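Local coordinates for protein S12 family peptidase (Streptomyces sp. 82F2, PDB 3WWX) that probably hydrolyses amide bonds with a preference for D-configured substrates, as an S12 peptidase of the beta-lactamase family, at residues Thr195-Thr200 with Ala237-Ser242; Tyr131-Pro136 with Asn230-Gly235. All blocks are in the same frame, centred on the assembly; numbering follows the deposited sequence.

Contacts 1 and 2 lie side by side, their centres 11 Å apart, and their segments alternate along the chain. Contact 1 is the core one: six of its nine touching residues are buried, and a backbone bridge, a buried carboxylate and apolar side chains hold it. Contact 2 lies farther from the chain's centre and is partly exposed; an amide, a hydroxyl and a bridging water do most of its work. Both draw on the chain that runs from strand 224-225 into strand 241-242: contact 2 on Asn-230 and the 3-10 segment after it, contact 1 on the approach to the strand and the strand itself. They meet directly where Pro-198 CG packs on Pro-231 CG at 3.6 Å.

Contact 1 of 2, residues Thr195-Thr200 with Ala237-Ser242; sequences TTVPGT and AGEMIS
The carboxylate of Glu-239 carries the methyl CG1 of Val-197 over one face, 3.4 Å from CD and almost equally near OE1 and OE2. At its edge, Gly-199 N donates to Glu-239 OE1 at 2.7 Å, meeting it nearly along the C-O axis with an N-H...O angle of 157°. Pro-198 brings CG and CD against OE1 and the backbone O of Glu-239, ring and glutamate chain lying alongside and pointing opposite ways. Beyond this the backbones run antiparallel through a single hydrogen-bonded bridge: Thr-196 N to Ile-241 O is 2.9 Å, and Ile-241 N to Thr-196 O is 3.0 Å. Met-240 bends at chi3 (62°), which sets CE 3.5 Å from Thr-195 CG2, while Pro-198 CG lies 4.0 Å from Ile-241 CD1. Ser-242 OG donates to Thr-195 OG1 over 2.8 Å, and that hydroxyl also bonds Asp-246. Met-240 and Ser-242 make backbone bonds to Val-51 and Tyr-49, so loop 195-200 lies along the other side of strand 241-242. OE1 accepts from Gly-199 N and OE2 is hydrogen-bonded to Tyr-178 OH; both oxygens of this buried group thus have polar partners, consistent with a carboxylate.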
loop_
_atom_site.group_PDB
_atom_site.type_symbol
_atom_site.label_atom_id
_atom_site.label_comp_id
_atom_site.label_asym_id
_atom_site.label_seq_id
_atom_site.Cartn_x
_atom_site.Cartn_y
_atom_site.Cartn_z
ATOM N N THR A 195 -7.030 2.847 -12.704
ATOM C CA THR A 195 -5.955 2.201 -11.954
ATOM C C THR A 195 -4.839 1.728 -12.872
ATOM O O THR A 195 -5.100 1.026 -13.859
ATOM C CB THR A 195 -6.516 1.008 -11.161
ATOM O OG1 THR A 195 -7.548 1.485 -10.293
ATOM C CG2 THR A 195 -5.456 0.383 -10.285
ATOM N N THR A 196 -3.606 2.124 -12.549
ATOM C CA THR A 196 -2.465 1.812 -13.386
ATOM C C THR A 196 -1.240 1.421 -12.567
ATOM O O THR A 196 -1.129 1.718 -11.363
ATOM C CB THR A 196 -2.092 2.989 -14.307
ATOM O OG1 THR A 196 -1.789 4.132 -13.514
ATOM C CG2 THR A 196 -3.225 3.343 -15.260
ATOM N N VAL A 197 -0.352 0.686 -13.230
ATOM C CA VAL A 197 0.940 0.272 -12.702
ATOM C C VAL A 197 1.945 0.987 -13.600
ATOM O O VAL A 197 2.269 0.505 -14.690
ATOM C CB VAL A 197 1.128 -1.260 -12.793
ATOM C CG1 VAL A 197 2.373 -1.691 -12.080
ATOM C CG2 VAL A 197 -0.093 -1.985 -12.227
ATOM N N PRO A 198 2.385 2.179 -13.194
ATOM C CA PRO A 198 3.132 3.049 -14.113
ATOM C C PRO A 198 4.562 2.616 -14.461
ATOM O O PRO A 198 5.110 3.067 -15.462
ATOM C CB PRO A 198 3.155 4.393 -13.379
ATOM C CG PRO A 198 2.984 4.037 -11.936
ATOM C CD PRO A 198 2.063 2.851 -11.922
ATOM N N GLY A 199 5.175 1.764 -13.652
ATOM C CA GLY A 199 6.529 1.306 -13.960
ATOM C C GLY A 199 7.531 2.401 -13.674
ATOM O O GLY A 199 7.737 2.758 -12.510
ATOM N N THR A 200 8.170 2.919 -14.712
ATOM C CA THR A 200 9.073 4.061 -14.529
ATOM C C THR A 200 8.453 5.384 -14.993
ATOM O O THR A 200 9.091 6.441 -14.939
ATOM C CB THR A 200 10.378 3.846 -15.247
ATOM O OG1 THR A 200 10.045 3.606 -16.583
ATOM C CG2 THR A 200 11.094 2.619 -14.729
ATOM N N ALA A 237 5.972 -2.649 -3.935
ATOM C CA ALA A 237 5.673 -2.188 -2.591
ATOM C C ALA A 237 4.850 -0.903 -2.579
ATOM O O ALA A 237 4.340 -0.518 -1.541
ATOM C CB ALA A 237 6.964 -1.965 -1.835
ATOM N N GLY A 238 4.731 -0.216 -3.712
ATOM C CA GLY A 238 4.026 1.057 -3.673
ATOM C C GLY A 238 3.819 1.916 -4.903
ATOM O O GLY A 238 3.484 3.084 -4.726
ATOM N N GLU A 239 3.954 1.394 -6.122
ATOM C CA GLU A 239 3.950 2.256 -7.307
ATOM C C GLU A 239 2.587 2.639 -7.888
ATOM O O GLU A 239 2.541 3.501 -8.765
ATOM C CB GLU A 239 4.715 1.576 -8.453
ATOM C CG GLU A 239 4.068 0.332 -9.038
ATOM C CD GLU A 239 4.729 -0.057 -10.334
ATOM O OE1 GLU A 239 4.544 0.694 -11.302
ATOM O OE2 GLU A 239 5.410 -1.101 -10.354
ATOM N N MET A 240 1.502 1.968 -7.484
ATOM C CA MET A 240 0.253 2.103 -8.252
ATOM C C MET A 240 -0.417 3.472 -8.145
ATOM O O MET A 240 -0.235 4.199 -7.172
ATOM C CB MET A 240 -0.713 0.977 -7.897
ATOM C CG MET A 240 -0.198 -0.358 -8.405
ATOM S SD MET A 240 -1.211 -1.766 -7.953
ATOM C CE MET A 240 -2.749 -1.335 -8.790
ATOM N N ILE A 241 -1.209 3.796 -9.166
ATOM C CA ILE A 241 -2.036 4.994 -9.201
ATOM C C ILE A 241 -3.477 4.548 -9.322
ATOM O O ILE A 241 -3.759 3.604 -10.054
ATOM C CB ILE A 241 -1.657 5.911 -10.391
ATOM C CG1 ILE A 241 -0.178 6.321 -10.273
ATOM C CG2 ILE A 241 -2.566 7.145 -10.444
ATOM C CD1 ILE A 241 0.390 7.027 -11.536
ATOM N N SER A 242 -4.386 5.189 -8.587
ATOM C CA SER A 242 -5.796 4.831 -8.655
ATOM C C SER A 242 -6.644 6.043 -8.272
ATOM O O SER A 242 -6.157 7.150 -8.155
ATOM C CB SER A 242 -6.082 3.620 -7.757
ATOM O OG SER A 242 -7.366 3.073 -8.014
#

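Contact 2 of 2, residues Tyr131-Pro136 with Asn230-Gly235; sequences YDTWTP and NPSIAG
An Asx turn begun by Asn-230, at the start of the 3-10 segment 231-233, receives the loop between helices 126-129 and 136-144 through Tyr-131, Thr-133 and Trp-134. Its defining bond is Ser-232 N to Asn-230 OD1, 3.0 Å, with the donor in the carbonyl plane. Ser-232 OG donates to the same OD1 over 2.7 Å from well above that plane, so two donors grip this oxygen and limit rotation of the amide. With CG anti to the backbone N (chi1 -174°), the amide carbon sits near Asp-132 O, and ND2 is carried on to two acceptors: Tyr-131 O at 3.0 Å, approached 61° out of the carbonyl plane, and Thr-133 OG1, also at 3.0 Å. With its hydrogen directed at OD1, Ser-232 OG accepts from Trp-134 N in a nearly straight bond, 2.9 Å and 177°, and also lies near the plane of the indole at its edge. A water donates to both Trp-134 O and Ser-232 O. Ile-233 CG2 touches the indole at Trp-134 NE1, 3.4 Å away, and the ring meets Phe-117 edge-to-face. Ile-233 also packs on His-306, a residue of the octane-1,8-diamine pocket. Asn-230 ND2 and Ser-232 OG thus bind the stretch before helix 136-144 next to that pocket, from an Asx turn leading into a 3-10 segment.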
loop_
_atom_site.group_PDB
_atom_site.type_symbol
_atom_site.label_atom_id
_atom_site.label_comp_id
_atom_site.label_asym_id
_atom_site.label_seq_id
_atom_site.Cartn_x
_atom_site.Cartn_y
_atom_site.Cartn_z
ATOM N N TYR A 131 13.668 11.191 -10.810
ATOM C CA TYR A 131 13.346 10.461 -12.030
ATOM C C TYR A 131 14.262 9.255 -12.278
ATOM O O TYR A 131 14.134 8.581 -13.308
ATOM C CB TYR A 131 13.331 11.400 -13.249
ATOM C CG TYR A 131 12.344 12.533 -13.077
ATOM C CD1 TYR A 131 10.997 12.279 -12.825
ATOM C CD2 TYR A 131 12.736 13.851 -13.177
ATOM C CE1 TYR A 131 10.089 13.290 -12.679
ATOM C CE2 TYR A 131 11.822 14.874 -13.035
ATOM C CZ TYR A 131 10.513 14.594 -12.757
ATOM O OH TYR A 131 9.609 15.603 -12.589
ATOM N N ASP A 132 15.155 8.977 -11.334
ATOM C CA ASP A 132 16.079 7.839 -11.468
ATOM C C ASP A 132 15.314 6.515 -11.454
ATOM O O ASP A 132 14.302 6.359 -10.742
ATOM C CB ASP A 132 17.088 7.819 -10.323
ATOM C CG ASP A 132 18.093 8.951 -10.377
ATOM O OD1 ASP A 132 18.043 9.811 -11.280
ATOM O OD2 ASP A 132 18.911 8.981 -9.447
ATOM N N THR A 133 15.787 5.577 -12.269
ATOM C CA THR A 133 15.215 4.245 -12.325
ATOM C C THR A 133 15.930 3.311 -11.379
ATOM O O THR A 133 17.161 3.189 -11.415
ATOM C CB THR A 133 15.255 3.676 -13.745
ATOM O OG1 THR A 133 14.371 4.442 -14.569
ATOM C CG2 THR A 133 14.810 2.218 -13.762
ATOM N N TRP A 134 15.138 2.657 -10.539
ATOM C CA TRP A 134 15.617 1.669 -9.590
ATOM C C TRP A 134 15.076 0.322 -9.980
ATOM O O TRP A 134 13.856 0.114 -9.971
ATOM C CB TRP A 134 15.117 1.982 -8.175
ATOM C CG TRP A 134 15.555 3.302 -7.649
ATOM C CD1 TRP A 134 15.001 4.517 -7.931
ATOM C CD2 TRP A 134 16.638 3.551 -6.762
ATOM N NE1 TRP A 134 15.678 5.505 -7.271
ATOM C CE2 TRP A 134 16.681 4.940 -6.534
ATOM C CE3 TRP A 134 17.574 2.728 -6.120
ATOM C CZ2 TRP A 134 17.635 5.525 -5.701
ATOM C CZ3 TRP A 134 18.513 3.309 -5.304
ATOM C CH2 TRP A 134 18.539 4.691 -5.097
ATOM N N THR A 135 15.958 -0.619 -10.294
ATOM C CA THR A 135 15.506 -1.981 -10.525
ATOM C C THR A 135 15.164 -2.655 -9.207
ATOM O O THR A 135 15.686 -2.303 -8.160
ATOM C CB THR A 135 16.572 -2.825 -11.220
ATOM O OG1 THR A 135 17.714 -2.947 -10.369
ATOM C CG2 THR A 135 16.973 -2.200 -12.552
ATOM N N PRO A 136 14.263 -3.639 -9.237
ATOM C CA PRO A 136 14.000 -4.375 -8.001
ATOM C C PRO A 136 15.279 -4.946 -7.403
ATOM O O PRO A 136 15.472 -4.846 -6.193
ATOM C CB PRO A 136 13.020 -5.462 -8.429
ATOM C CG PRO A 136 12.265 -4.802 -9.598
ATOM C CD PRO A 136 13.325 -3.988 -10.317
ATOM N N ASN A 230 9.597 9.073 -10.636
ATOM C CA ASN A 230 9.739 7.716 -11.151
ATOM C C ASN A 230 9.336 6.725 -10.058
ATOM O O ASN A 230 10.016 6.632 -9.036
ATOM C CB ASN A 230 11.192 7.489 -11.578
ATOM C CG ASN A 230 11.419 6.153 -12.255
ATOM O OD1 ASN A 230 10.842 5.119 -11.878
ATOM N ND2 ASN A 230 12.291 6.154 -13.260
ATOM N N PRO A 231 8.213 6.002 -10.244
ATOM C CA PRO A 231 7.680 5.177 -9.153
ATOM C C PRO A 231 8.443 3.894 -8.887
ATOM O O PRO A 231 8.032 3.140 -7.982
ATOM C CB PRO A 231 6.262 4.826 -9.630
ATOM C CG PRO A 231 5.991 5.678 -10.781
ATOM C CD PRO A 231 7.280 6.070 -11.379
ATOM N N SER A 232 9.528 3.653 -9.628
ATOM C CA SER A 232 10.337 2.464 -9.372
ATOM C C SER A 232 11.009 2.483 -8.002
ATOM O O SER A 232 11.497 1.449 -7.557
ATOM C CB SER A 232 11.351 2.257 -10.495
ATOM O OG SER A 232 12.320 3.286 -10.512
ATOM N N ILE A 233 11.046 3.631 -7.326
ATOM C CA ILE A 233 11.474 3.644 -5.935
ATOM C C ILE A 233 10.615 2.730 -5.060
ATOM O O ILE A 233 11.067 2.279 -4.008
ATOM C CB ILE A 233 11.434 5.052 -5.319
ATOM C CG1 ILE A 233 10.076 5.711 -5.508
ATOM C CG2 ILE A 233 12.570 5.920 -5.873
ATOM C CD1 ILE A 233 9.856 6.956 -4.618
ATOM N N ALA A 234 9.383 2.466 -5.498
ATOM C CA ALA A 234 8.417 1.660 -4.748
ATOM C C ALA A 234 8.112 0.307 -5.418
ATOM O O ALA A 234 8.021 -0.728 -4.745
ATOM C CB ALA A 234 7.134 2.481 -4.560
ATOM N N GLY A 235 7.925 0.305 -6.725
ATOM C CA GLY A 235 7.547 -0.905 -7.427
ATOM C C GLY A 235 6.406 -1.641 -6.753
ATOM O O GLY A 235 5.373 -1.047 -6.418
HETATM O O HOH W 1 11.641 -1.010 -8.689
#